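Local coordinates for protein PlaB phospholipase (PDB 6ZTI) that acts as a phospholipase of the alpha/beta hydrolase class, and binds NAD(H), which drives its tetramerization and thereby controls its activity, at residues Leu355-Tyr368 and Lys408-Tyr420. Numbering follows the deposited sequence.
With SND (thionicotinamide-adenine-dinucleotide), chain O.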
loop_
_atom_site.group_PDB
_atom_site.type_symbol
_atom_site.label_atom_id
_atom_site.label_comp_id
_atom_site.label_asym_id
_atom_site.label_seq_id
_atom_site.Cartn_x
_atom_site.Cartn_y
_atom_site.Cartn_z
ATOM N N LEU B 355 16.757 5.391 8.813
ATOM C CA LEU B 355 15.830 6.377 9.341
ATOM C C LEU B 355 14.884 6.812 8.233
ATOM O O LEU B 355 15.330 7.179 7.142
ATOM C CB LEU B 355 16.596 7.569 9.907
ATOM C CG LEU B 355 17.611 7.193 10.990
ATOM C CD1 LEU B 355 18.048 8.441 11.755
ATOM C CD2 LEU B 355 17.043 6.148 11.945
ATOM N N ILE B 356 13.581 6.750 8.515
ATOM C CA ILE B 356 12.552 7.115 7.548
ATOM C C ILE B 356 11.798 8.382 7.926
ATOM O O ILE B 356 10.987 8.859 7.116
ATOM C CB ILE B 356 11.545 5.962 7.339
ATOM C CG1 ILE B 356 10.870 5.586 8.661
ATOM C CG2 ILE B 356 12.238 4.750 6.784
ATOM C CD1 ILE B 356 9.492 4.991 8.481
ATOM N N ASP B 357 11.999 8.921 9.129
ATOM C CA ASP B 357 11.271 10.102 9.607
ATOM C C ASP B 357 12.279 11.167 10.038
ATOM O O ASP B 357 12.791 11.122 11.163
ATOM C CB ASP B 357 10.351 9.747 10.762
ATOM C CG ASP B 357 9.393 8.619 10.427
ATOM O OD1 ASP B 357 8.693 8.710 9.392
ATOM O OD2 ASP B 357 9.345 7.638 11.203
ATOM N N TYR B 358 12.546 12.135 9.165
ATOM C CA TYR B 358 13.590 13.121 9.426
ATOM C C TYR B 358 13.395 14.325 8.514
ATOM O O TYR B 358 12.809 14.222 7.428
ATOM C CB TYR B 358 14.986 12.527 9.201
ATOM C CG TYR B 358 15.144 12.072 7.785
ATOM C CD1 TYR B 358 14.783 10.791 7.413
ATOM C CD2 TYR B 358 15.603 12.938 6.800
ATOM C CE1 TYR B 358 14.891 10.371 6.099
ATOM C CE2 TYR B 358 15.713 12.529 5.486
ATOM C CZ TYR B 358 15.356 11.246 5.145
ATOM O OH TYR B 358 15.465 10.833 3.846
ATOM N N ASP B 359 13.913 15.464 8.973
ATOM C CA ASP B 359 14.074 16.673 8.172
ATOM C C ASP B 359 15.564 16.936 7.982
ATOM O O ASP B 359 16.319 16.959 8.963
ATOM C CB ASP B 359 13.437 17.890 8.852
ATOM C CG ASP B 359 11.923 17.808 8.930
ATOM O OD1 ASP B 359 11.284 17.371 7.949
ATOM O OD2 ASP B 359 11.377 18.208 9.978
ATOM N N LEU B 360 15.977 17.158 6.735
ATOM C CA LEU B 360 17.371 17.386 6.388
ATOM C C LEU B 360 17.536 18.772 5.783
ATOM O O LEU B 360 16.882 19.109 4.787
ATOM C CB LEU B 360 17.870 16.323 5.412
ATOM C CG LEU B 360 19.375 16.297 5.183
ATOM C CD1 LEU B 360 19.806 14.895 4.855
ATOM C CD2 LEU B 360 19.772 17.274 4.059
ATOM N N TYR B 361 18.458 19.543 6.345
ATOM C CA TYR B 361 18.666 20.932 5.971
ATOM C C TYR B 361 20.086 21.140 5.495
ATOM O O TYR B 361 21.034 20.693 6.145
ATOM C CB TYR B 361 18.427 21.873 7.144
ATOM C CG TYR B 361 17.052 21.822 7.720
ATOM C CD1 TYR B 361 16.752 20.959 8.758
ATOM C CD2 TYR B 361 16.054 22.657 7.251
ATOM C CE1 TYR B 361 15.498 20.920 9.297
ATOM C CE2 TYR B 361 14.795 22.623 7.787
ATOM C CZ TYR B 361 14.526 21.756 8.811
ATOM O OH TYR B 361 13.271 21.707 9.344
ATOM N N LEU B 362 20.222 21.820 4.369
ATOM C CA LEU B 362 21.438 22.542 4.056
ATOM C C LEU B 362 21.475 23.836 4.865
ATOM O O LEU B 362 20.441 24.452 5.128
ATOM C CB LEU B 362 21.489 22.868 2.563
ATOM C CG LEU B 362 21.753 21.758 1.536
ATOM C CD1 LEU B 362 23.234 21.539 1.318
ATOM C CD2 LEU B 362 21.104 20.467 1.933
ATOM N N THR B 363 22.675 24.252 5.264
ATOM C CA THR B 363 22.836 25.488 6.010
ATOM C C THR B 363 23.999 26.280 5.429
ATOM O O THR B 363 24.925 25.712 4.845
ATOM C CB THR B 363 23.091 25.228 7.477
ATOM O OG1 THR B 363 24.290 24.459 7.614
ATOM C CG2 THR B 363 21.920 24.470 8.112
ATOM N N ALA B 364 23.960 27.592 5.624
ATOM C CA ALA B 364 24.969 28.470 5.050
ATOM C C ALA B 364 25.000 29.770 5.838
ATOM O O ALA B 364 24.203 29.990 6.751
ATOM C CB ALA B 364 24.689 28.729 3.571
ATOM N N GLY B 365 25.926 30.642 5.464
ATOM C CA GLY B 365 26.070 31.910 6.126
ATOM C C GLY B 365 26.885 31.773 7.395
ATOM O O GLY B 365 27.228 30.667 7.823
ATOM N N PRO B 366 27.200 32.903 8.028
ATOM C CA PRO B 366 28.015 32.861 9.250
ATOM C C PRO B 366 27.373 32.098 10.378
ATOM O O PRO B 366 28.081 31.639 11.280
ATOM C CB PRO B 366 28.169 34.341 9.619
ATOM C CG PRO B 366 27.785 35.105 8.397
ATOM C CD PRO B 366 26.771 34.274 7.703
ATOM N N GLN B 367 26.053 31.971 10.381
ATOM C CA GLN B 367 25.348 31.307 11.463
ATOM C C GLN B 367 24.842 29.927 11.062
ATOM O O GLN B 367 24.069 29.332 11.810
ATOM C CB GLN B 367 24.187 32.185 11.935
ATOM C CG GLN B 367 24.547 33.668 12.111
ATOM C CD GLN B 367 25.711 33.883 13.057
ATOM O OE1 GLN B 367 25.992 33.047 13.916
ATOM N NE2 GLN B 367 26.399 35.010 12.901
ATOM N N TYR B 368 25.278 29.396 9.920
ATOM C CA TYR B 368 24.765 28.137 9.397
ATOM C C TYR B 368 23.240 28.080 9.520
ATOM O O TYR B 368 22.661 27.224 10.191
ATOM C CB TYR B 368 25.425 26.955 10.106
ATOM C CG TYR B 368 26.887 26.774 9.745
ATOM C CD1 TYR B 368 27.258 25.972 8.669
ATOM C CD2 TYR B 368 27.890 27.405 10.465
ATOM C CE1 TYR B 368 28.580 25.802 8.324
ATOM C CE2 TYR B 368 29.229 27.238 10.124
ATOM C CZ TYR B 368 29.560 26.432 9.051
ATOM O OH TYR B 368 30.880 26.259 8.709
ATOM N N LYS B 408 30.602 38.109 3.173
ATOM C CA LYS B 408 29.527 38.032 4.156
ATOM C C LYS B 408 29.140 36.588 4.450
ATOM O O LYS B 408 28.723 36.272 5.566
ATOM C CB LYS B 408 28.317 38.823 3.670
ATOM C CG LYS B 408 28.483 40.348 3.756
ATOM C CD LYS B 408 27.382 41.055 2.960
ATOM C CE LYS B 408 27.482 42.572 3.044
ATOM N NZ LYS B 408 27.089 43.221 1.754
ATOM N N MET B 409 29.310 35.692 3.489
ATOM C CA MET B 409 28.884 34.315 3.685
ATOM C C MET B 409 30.003 33.410 4.194
ATOM O O MET B 409 29.723 32.281 4.619
ATOM C CB MET B 409 28.297 33.799 2.377
ATOM C CG MET B 409 26.994 34.510 2.005
ATOM S SD MET B 409 25.596 33.792 2.888
ATOM C CE MET B 409 25.430 32.236 1.986
ATOM N N GLN B 410 31.247 33.891 4.182
ATOM C CA GLN B 410 32.411 33.283 4.817
ATOM C C GLN B 410 32.766 31.918 4.249
ATOM O O GLN B 410 33.655 31.242 4.779
ATOM C CB GLN B 410 32.228 33.169 6.333
ATOM C CG GLN B 410 31.871 34.486 7.020
ATOM C CD GLN B 410 31.942 34.388 8.539
ATOM O OE1 GLN B 410 32.394 33.383 9.091
ATOM N NE2 GLN B 410 31.497 35.436 9.219
ATOM N N GLY B 411 32.114 31.492 3.182
ATOM C CA GLY B 411 32.386 30.184 2.633
ATOM C C GLY B 411 31.682 29.049 3.337
ATOM O O GLY B 411 31.938 27.890 3.003
ATOM N N ASN B 412 30.786 29.341 4.280
ATOM C CA ASN B 412 30.200 28.301 5.115
ATOM C C ASN B 412 29.163 27.485 4.361
ATOM O O ASN B 412 28.338 28.022 3.614
ATOM C CB ASN B 412 29.555 28.900 6.362
ATOM C CG ASN B 412 30.578 29.449 7.348
ATOM O OD1 ASN B 412 31.786 29.267 7.180
ATOM N ND2 ASN B 412 30.091 30.114 8.395
ATOM N N LEU B 413 29.206 26.171 4.577
ATOM C CA LEU B 413 28.164 25.265 4.129
ATOM C C LEU B 413 28.087 24.121 5.123
ATOM O O LEU B 413 29.117 23.580 5.525
ATOM C CB LEU B 413 28.441 24.704 2.732
ATOM C CG LEU B 413 27.430 23.677 2.224
ATOM C CD1 LEU B 413 26.071 24.305 2.052
ATOM C CD2 LEU B 413 27.921 23.094 0.889
ATOM N N GLY B 414 26.866 23.727 5.476
ATOM C CA GLY B 414 26.684 22.668 6.441
ATOM C C GLY B 414 25.406 21.882 6.228
ATOM O O GLY B 414 24.610 22.163 5.327
ATOM N N PHE B 415 25.250 20.850 7.058
ATOM C CA PHE B 415 24.047 20.035 7.124
ATOM C C PHE B 415 23.472 20.083 8.530
ATOM O O PHE B 415 24.209 20.128 9.516
ATOM C CB PHE B 415 24.313 18.558 6.809
ATOM C CG PHE B 415 24.952 18.315 5.496
ATOM C CD1 PHE B 415 24.475 18.917 4.358
ATOM C CD2 PHE B 415 26.018 17.445 5.395
ATOM C CE1 PHE B 415 25.055 18.672 3.142
ATOM C CE2 PHE B 415 26.609 17.202 4.170
ATOM C CZ PHE B 415 26.128 17.821 3.050
ATOM N N ARG B 416 22.150 20.019 8.617
ATOM C CA ARG B 416 21.470 19.768 9.875
ATOM C C ARG B 416 20.428 18.687 9.624
ATOM O O ARG B 416 19.655 18.768 8.658
ATOM C CB ARG B 416 20.834 21.040 10.434
ATOM C CG ARG B 416 19.888 20.779 11.572
ATOM C CD ARG B 416 19.397 22.072 12.257
ATOM N NE ARG B 416 20.291 22.499 13.341
ATOM C CZ ARG B 416 19.923 23.220 14.403
ATOM N NH1 ARG B 416 18.659 23.609 14.554
ATOM N NH2 ARG B 416 20.821 23.538 15.335
ATOM N N VAL B 417 20.435 17.661 10.468
ATOM C CA VAL B 417 19.522 16.533 10.360
ATOM C C VAL B 417 18.734 16.461 11.653
ATOM O O VAL B 417 19.317 16.345 12.740
ATOM C CB VAL B 417 20.249 15.207 10.111
ATOM C CG1 VAL B 417 19.239 14.073 10.099
ATOM C CG2 VAL B 417 21.006 15.257 8.821
ATOM N N LYS B 418 17.420 16.533 11.533
ATOM C CA LYS B 418 16.492 16.370 12.644
ATOM C C LYS B 418 15.722 15.078 12.393
ATOM O O LYS B 418 14.890 15.022 11.484
ATOM C CB LYS B 418 15.563 17.580 12.728
ATOM C CG LYS B 418 14.620 17.618 13.924
ATOM C CD LYS B 418 13.707 18.836 13.823
ATOM C CE LYS B 418 12.644 18.846 14.908
ATOM N NZ LYS B 418 11.372 19.491 14.465
ATOM N N ALA B 419 16.007 14.042 13.178
ATOM C CA ALA B 419 15.295 12.778 13.057
ATOM C C ALA B 419 14.228 12.720 14.142
ATOM O O ALA B 419 14.330 13.394 15.170
ATOM C CB ALA B 419 16.246 11.591 13.163
ATOM N N TYR B 420 13.180 11.942 13.886
ATOM C CA TYR B 420 12.062 11.841 14.813
ATOM C C TYR B 420 11.889 10.397 15.253
ATOM O O TYR B 420 12.195 9.476 14.489
ATOM C CB TYR B 420 10.750 12.342 14.186
ATOM C CG TYR B 420 10.855 13.758 13.696
ATOM C CD1 TYR B 420 10.545 14.825 14.521
ATOM C CD2 TYR B 420 11.307 14.032 12.412
ATOM C CE1 TYR B 420 10.673 16.118 14.075
ATOM C CE2 TYR B 420 11.436 15.309 11.968
ATOM C CZ TYR B 420 11.119 16.350 12.791
ATOM O OH TYR B 420 11.263 17.626 12.317
HETATM P PA SND O . 8.855 15.682 -2.906
HETATM O O1A SND O . 8.883 14.923 -4.176
HETATM O O2A SND O . 9.526 17.046 -2.947
HETATM O O5B SND O . 9.530 14.872 -1.671
HETATM C C5B SND O . 9.306 13.450 -1.594
HETATM C C4B SND O . 9.570 12.966 -0.190
HETATM O O4B SND O . 10.922 13.305 0.197
HETATM C C3B SND O . 8.663 13.555 0.889
HETATM O O3B SND O . 8.336 12.565 1.859
HETATM C C2B SND O . 9.527 14.666 1.475
HETATM O O2B SND O . 9.193 14.993 2.816
HETATM C C1B SND O . 10.894 14.001 1.425
HETATM N N9A SND O . 12.001 14.946 1.442
HETATM C C8A SND O . 12.370 15.796 0.434
HETATM N N7A SND O . 13.309 16.648 0.768
HETATM C C5A SND O . 13.579 16.333 2.090
HETATM C C6A SND O . 14.435 16.911 3.043
HETATM N N6A SND O . 15.276 17.916 2.768
HETATM N N1A SND O . 14.416 16.405 4.292
HETATM C C2A SND O . 13.623 15.362 4.551
HETATM N N3A SND O . 12.786 14.720 3.731
HETATM C C4A SND O . 12.795 15.274 2.514
HETATM O O3 SND O . 7.357 15.913 -2.436
HETATM P PN SND O . 6.594 16.461 -1.141
HETATM O O1N SND O . 7.478 17.402 -0.417
HETATM O O2N SND O . 6.045 15.294 -0.417
HETATM O O5D SND O . 5.433 17.261 -1.909
HETATM C C5D SND O . 4.200 16.602 -2.281
HETATM C C4D SND O . 3.668 17.135 -3.600
HETATM O O4D SND O . 3.627 18.584 -3.572
HETATM C C3D SND O . 4.478 16.788 -4.850
HETATM O O3D SND O . 3.613 16.730 -5.988
HETATM C C2D SND O . 5.436 17.975 -4.941
HETATM O O2D SND O . 5.952 18.162 -6.251
HETATM C C1D SND O . 4.487 19.104 -4.556
HETATM N N1N SND O . 5.272 20.259 -3.947
HETATM C C2N SND O . 5.569 20.185 -2.639
HETATM C C3N SND O . 6.223 21.227 -2.017
HETATM C C7N SND O . 6.458 21.197 -0.548
HETATM S S7N SND O . 6.067 22.503 0.404
HETATM N N7N SND O . 6.924 20.075 -0.040
HETATM C C4N SND O . 6.569 22.342 -2.773
HETATM C C5N SND O . 6.267 22.386 -4.121
HETATM C C6N SND O . 5.614 21.324 -4.700
HETATM O O HOH W 1 24.880 23.168 9.880
HETATM O O HOH W 2 27.821 30.765 3.477
HETATM O O HOH W 3 31.369 31.849 10.929
#
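Strands 358-364 and 412-419 run antiparallel, their axes 156° apart, with Asp359-Lys418, Tyr361-Arg416 and Thr363-Gly414 as hydrogen-bonded pairs. An outer strand of this kind still has donors and acceptors on its far edge, and here the dinucleotide uses them: Leu360 N donates to adenine N1A (3.0 Å) and Leu360 O accepts from N6A (2.8 Å), so the base prolongs the sheet. At one end Tyr420 OH points to Asp359 OD2 at 2.4 Å, so short that the exact distance is doubtful, ring and carboxylate planes 80° apart; in one of its two conformers Lys418 NZ also donates to this hydroxyl. At the other, the Asn412 amide stacks on the Tyr368 ring, their planes 9° apart. Asn412 CG, anti to the carbonyl carbon, lays the amide along the ring and brings ND2 to Gly365 O (3.0 Å), while CB makes a CH-pi contact over the ring face; Tyr368 N approaches that oxygen from the opposite face of its plane. Thr363 OG1 lies close over the backbone of Gly414, 3.2 Å from its CA. Leu360, Leu362, Val417 and Phe415 share the other face, Leu362 CD1 meeting Phe415 CE1 at 3.9 Å. This apolar face packs on strands 340-349 and 452-463, and strand 429-439 pairs with 412-419 on its other side, where Asp435 salt-bridges Arg416.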